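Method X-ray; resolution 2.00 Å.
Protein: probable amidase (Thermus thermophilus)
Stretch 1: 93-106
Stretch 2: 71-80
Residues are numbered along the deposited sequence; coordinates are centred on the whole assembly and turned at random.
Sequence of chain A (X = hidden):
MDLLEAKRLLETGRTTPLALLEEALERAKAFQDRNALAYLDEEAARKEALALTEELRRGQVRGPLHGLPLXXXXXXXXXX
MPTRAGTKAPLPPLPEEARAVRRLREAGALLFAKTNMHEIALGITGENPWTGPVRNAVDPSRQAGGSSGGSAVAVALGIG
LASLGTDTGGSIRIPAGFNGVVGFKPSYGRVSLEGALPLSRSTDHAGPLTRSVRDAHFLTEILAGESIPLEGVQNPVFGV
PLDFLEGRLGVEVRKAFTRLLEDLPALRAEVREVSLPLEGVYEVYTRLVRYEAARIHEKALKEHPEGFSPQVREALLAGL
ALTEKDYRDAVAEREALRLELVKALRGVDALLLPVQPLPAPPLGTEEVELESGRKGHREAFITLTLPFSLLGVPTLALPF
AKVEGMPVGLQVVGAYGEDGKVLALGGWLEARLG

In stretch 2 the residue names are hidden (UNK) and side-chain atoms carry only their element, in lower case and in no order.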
# COMPACT_ATOMS: atom_id res chain seq x y z
N PRO A 93 -7.63 -27.33 5.49
CA PRO A 93 -6.88 -27.81 6.65
C PRO A 93 -6.34 -26.68 7.52
O PRO A 93 -5.79 -25.70 7.02
CB PRO A 93 -5.75 -28.63 6.00
CG PRO A 93 -5.53 -27.91 4.71
CD PRO A 93 -6.93 -27.65 4.23
N LEU A 94 -6.53 -26.81 8.83
CA LEU A 94 -6.06 -25.81 9.77
C LEU A 94 -5.34 -26.47 10.92
O LEU A 94 -5.61 -27.63 11.25
CB LEU A 94 -7.25 -25.01 10.32
CG LEU A 94 -7.99 -24.12 9.31
CD1 LEU A 94 -9.31 -23.67 9.91
CD2 LEU A 94 -7.12 -22.92 8.95
N PRO A 95 -4.40 -25.76 11.56
CA PRO A 95 -3.67 -26.33 12.69
C PRO A 95 -4.56 -26.38 13.93
O PRO A 95 -5.68 -25.87 13.92
CB PRO A 95 -2.49 -25.37 12.84
CG PRO A 95 -3.09 -24.05 12.44
CD PRO A 95 -3.87 -24.43 11.20
N GLU A 96 -4.05 -27.01 14.99
CA GLU A 96 -4.80 -27.15 16.23
C GLU A 96 -5.04 -25.81 16.94
O GLU A 96 -6.03 -25.64 17.65
CB GLU A 96 -4.07 -28.10 17.18
CG GLU A 96 -4.76 -28.30 18.53
CD GLU A 96 -3.97 -29.19 19.47
OE1 GLU A 96 -2.74 -28.98 19.59
OE2 GLU A 96 -4.58 -30.07 20.11
N GLU A 97 -4.12 -24.87 16.74
CA GLU A 97 -4.22 -23.57 17.38
C GLU A 97 -3.66 -22.46 16.50
O GLU A 97 -2.59 -22.62 15.90
CB GLU A 97 -3.47 -23.59 18.71
CG GLU A 97 -3.41 -22.25 19.41
CD GLU A 97 -2.65 -22.33 20.71
OE1 GLU A 97 -1.48 -22.78 20.68
OE2 GLU A 97 -3.21 -21.94 21.76
N ALA A 98 -4.38 -21.35 16.42
CA ALA A 98 -3.95 -20.21 15.62
C ALA A 98 -2.84 -19.49 16.36
O ALA A 98 -2.78 -19.51 17.59
CB ALA A 98 -5.12 -19.26 15.38
N ARG A 99 -1.95 -18.84 15.61
CA ARG A 99 -0.84 -18.12 16.22
C ARG A 99 -1.31 -17.04 17.18
O ARG A 99 -0.75 -16.88 18.26
CB ARG A 99 0.04 -17.48 15.15
CG ARG A 99 1.29 -16.84 15.71
CD ARG A 99 2.27 -17.90 16.18
NE ARG A 99 3.47 -17.32 16.78
CZ ARG A 99 3.54 -16.86 18.03
NH1 ARG A 99 2.48 -16.89 18.82
NH2 ARG A 99 4.68 -16.35 18.48
N ALA A 100 -2.34 -16.29 16.78
CA ALA A 100 -2.85 -15.22 17.63
C ALA A 100 -3.42 -15.76 18.94
O ALA A 100 -3.33 -15.10 19.98
CB ALA A 100 -3.92 -14.42 16.89
N VAL A 101 -4.01 -16.95 18.88
CA VAL A 101 -4.58 -17.59 20.07
C VAL A 101 -3.45 -18.01 21.00
O VAL A 101 -3.54 -17.87 22.22
CB VAL A 101 -5.43 -18.83 19.65
CG1 VAL A 101 -5.81 -19.66 20.88
CG2 VAL A 101 -6.70 -18.35 18.94
N ARG A 102 -2.37 -18.53 20.42
CA ARG A 102 -1.21 -18.94 21.21
C ARG A 102 -0.66 -17.73 21.97
O ARG A 102 -0.18 -17.87 23.09
CB ARG A 102 -0.13 -19.52 20.29
CG ARG A 102 1.15 -19.90 21.00
CD ARG A 102 2.12 -20.64 20.08
NE ARG A 102 1.57 -21.92 19.63
CZ ARG A 102 0.85 -22.10 18.52
NH1 ARG A 102 0.58 -21.07 17.73
NH2 ARG A 102 0.39 -23.30 18.22
N ARG A 103 -0.73 -16.56 21.35
CA ARG A 103 -0.26 -15.33 21.99
C ARG A 103 -1.08 -15.09 23.26
O ARG A 103 -0.54 -14.77 24.31
CB ARG A 103 -0.41 -14.13 21.05
CG ARG A 103 0.66 -14.02 19.97
CD ARG A 103 1.99 -13.59 20.57
NE ARG A 103 3.05 -13.46 19.57
CZ ARG A 103 4.30 -13.12 19.86
NH1 ARG A 103 4.65 -12.85 21.11
NH2 ARG A 103 5.21 -13.03 18.90
N LEU A 104 -2.39 -15.26 23.14
CA LEU A 104 -3.28 -15.05 24.28
C LEU A 104 -3.09 -16.13 25.33
O LEU A 104 -2.97 -15.83 26.52
CB LEU A 104 -4.74 -15.03 23.81
CG LEU A 104 -5.17 -13.91 22.85
CD1 LEU A 104 -6.61 -14.16 22.43
CD2 LEU A 104 -5.03 -12.55 23.52
N ARG A 105 -3.06 -17.39 24.90
CA ARG A 105 -2.90 -18.50 25.83
C ARG A 105 -1.58 -18.43 26.60
O ARG A 105 -1.55 -18.61 27.82
CB ARG A 105 -3.00 -19.84 25.09
CG ARG A 105 -2.83 -21.09 25.97
CD ARG A 105 -3.06 -22.37 25.17
NE ARG A 105 -2.07 -22.56 24.11
CZ ARG A 105 -0.81 -22.93 24.32
NH1 ARG A 105 -0.38 -23.15 25.55
NH2 ARG A 105 0.02 -23.07 23.30
N GLU A 106 -0.48 -18.17 25.90
CA GLU A 106 0.81 -18.09 26.58
C GLU A 106 0.86 -16.90 27.53
O GLU A 106 1.70 -16.85 28.43
CB GLU A 106 1.96 -18.03 25.58
CG GLU A 106 2.02 -19.24 24.66
CD GLU A 106 3.33 -19.34 23.92
OE1 GLU A 106 3.82 -18.30 23.45
OE2 GLU A 106 3.85 -20.46 23.79
N UNK A 71 -13.02 -14.68 24.90
CA UNK A 71 -13.65 -15.54 23.90
C UNK A 71 -12.89 -15.34 22.58
O UNK A 71 -12.15 -14.37 22.43
o UNK A 71 -15.27 -13.82 23.33
c UNK A 71 -15.92 -15.42 25.01
c UNK A 71 -15.14 -15.19 23.71
N UNK A 72 -13.10 -16.26 21.64
CA UNK A 72 -12.41 -16.21 20.34
C UNK A 72 -13.35 -16.49 19.18
O UNK A 72 -14.07 -17.50 19.19
c UNK A 72 -10.26 -17.00 21.39
c UNK A 72 -11.27 -17.27 20.29
c UNK A 72 -10.60 -17.24 18.92
N UNK A 73 -13.34 -15.62 18.17
CA UNK A 73 -14.18 -15.79 16.97
C UNK A 73 -13.94 -17.19 16.41
O UNK A 73 -12.80 -17.62 16.32
n UNK A 73 -14.87 -12.19 11.81
c UNK A 73 -15.31 -13.31 12.69
c UNK A 73 -14.73 -14.69 14.71
c UNK A 73 -14.30 -13.57 13.79
c UNK A 73 -13.82 -14.73 15.93
N UNK A 74 -15.00 -17.88 15.98
CA UNK A 74 -14.85 -19.25 15.49
C UNK A 74 -14.16 -19.54 14.17
O UNK A 74 -14.54 -20.48 13.46
o UNK A 74 -15.08 -21.95 16.24
c UNK A 74 -16.05 -21.49 15.60
c UNK A 74 -16.21 -19.98 15.51
o UNK A 74 -16.90 -22.23 15.05
N UNK A 75 -13.14 -18.76 13.82
CA UNK A 75 -12.36 -19.03 12.61
C UNK A 75 -10.91 -19.23 13.04
O UNK A 75 -10.05 -19.59 12.23
c UNK A 75 -12.12 -16.43 11.97
c UNK A 75 -12.64 -15.52 10.86
c UNK A 75 -12.47 -17.88 11.60
c UNK A 75 -10.62 -16.26 12.13
N UNK A 76 -10.65 -18.99 14.33
CA UNK A 76 -9.33 -19.15 14.94
C UNK A 76 -9.33 -20.49 15.69
O UNK A 76 -10.13 -20.69 16.61
c UNK A 76 -9.65 -15.66 15.50
c UNK A 76 -7.51 -16.45 14.78
c UNK A 76 -8.13 -14.14 14.42
c UNK A 76 -9.35 -14.38 15.02
c UNK A 76 -7.20 -15.17 14.30
c UNK A 76 -8.74 -16.70 15.39
c UNK A 76 -9.05 -18.06 15.97
N UNK A 77 -8.46 -21.43 15.31
CA UNK A 77 -8.45 -22.70 16.04
C UNK A 77 -8.00 -22.49 17.49
O UNK A 77 -7.09 -21.71 17.76
c UNK A 77 -7.69 -23.04 13.83
c UNK A 77 -7.72 -21.54 14.04
c UNK A 77 -7.46 -23.54 15.23
N UNK A 78 -8.66 -23.18 18.41
CA UNK A 78 -8.31 -23.09 19.82
C UNK A 78 -8.20 -24.52 20.33
O UNK A 78 -9.04 -25.36 20.02
c UNK A 78 -9.12 -22.42 22.12
c UNK A 78 -9.41 -22.34 20.63
c UNK A 78 -9.48 -20.88 20.19
N UNK A 79 -7.15 -24.80 21.10
CA UNK A 79 -6.95 -26.15 21.63
C UNK A 79 -8.16 -26.64 22.42
O UNK A 79 -8.70 -25.91 23.25
c UNK A 79 -5.72 -26.20 22.53
c UNK A 79 -4.40 -25.94 21.84
n UNK A 79 -0.76 -26.40 22.98
c UNK A 79 -3.24 -26.17 22.80
c UNK A 79 -1.90 -26.07 22.08
N UNK A 80 -8.58 -27.87 22.14
CA UNK A 80 -9.72 -28.45 22.84
C UNK A 80 -11.08 -27.99 22.36
O UNK A 80 -12.09 -28.37 22.93
O HOH W 1 -8.51 -26.72 17.76
O HOH W 2 -5.68 -22.63 22.46

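Position 71 has three side-chain atoms: one carbon carrying an oxygen and a carbon. CA-to-CB points away from stretch 1. A beta-branched hydroxyl side chain is Thr71. Its oxygen is hydrogen-bonded elsewhere in the structure.

Position 72 has three carbons, one carrying the other two. CA-to-CB points toward stretch 1, and a branch carbon packs on Val101. This is Val72. Its CG1 is 4.1 Å from CG2 of Val101.

Position 73 has four carbons in a row ending in nitrogen. It is out of reach of stretch 1. This is Lys73, with its nitrogen bonded elsewhere in the structure.

Position 74 has two carbons, the second carrying two oxygens. This short carboxylate is Asp74. It does not reach stretch 1.

Position 75 has four carbons, forked at the second; CA-to-CB points away. This is Leu75. Its N donates to O of Lys73 at 2.8 Å.

Position 76 has one carbon and then a six-carbon ring. CB of Ala98 sits at the ring edge, and CB of Ala100 is also near the ring. This is Phe76. Its CD1 is 3.7 Å from CB of Ala98, and its CB is 3.8 Å from CG2 of Val101.

Position 77 has three carbons closing a ring onto the backbone N. The ring packs against Leu94 and Ala98. This is Pro77. Its CG is 4.0 Å from CB of Leu94, and its CD is 3.7 Å from CB of Ala98.

Position 78 has three carbons, forked at the first. CA-to-CB points away, yet a branch carbon meets Val101. This is Val78. Its CG2 is 3.9 Å from CG1 of Val101.

Position 79 has four carbons in a row ending in nitrogen. The chain runs past Glu96 and Glu97 to Arg105. This is Lys79. Its NZ is 4.3 Å from OE1 of Glu97, too far for a salt bridge. NZ also lies over one face of the Arg105 guanidinium, 3.4 Å from NH2; both are donors, so no hydrogen bond forms.

Position 80 has no side-chain atoms and a phi of 79°, which favours glycine. This is Gly80.

The contact centres on Pro77. Its O accepts from N of Ala98 at 3.0 Å, fixing the stretches together just before the helix. Val101 then packs against Val72, Phe76 and Val78. Glu97, itself buried, is held by Arg105, with NE of Arg105 to OE2 of Glu97 at 2.7 Å; its carboxylate lies near both positive groups. Water 1 links O of Glu96 and O of Val78; water 2 links OE2 of Glu97 and N of Lys79.

Stretch 2 (71-80) TVKDLFPVKG
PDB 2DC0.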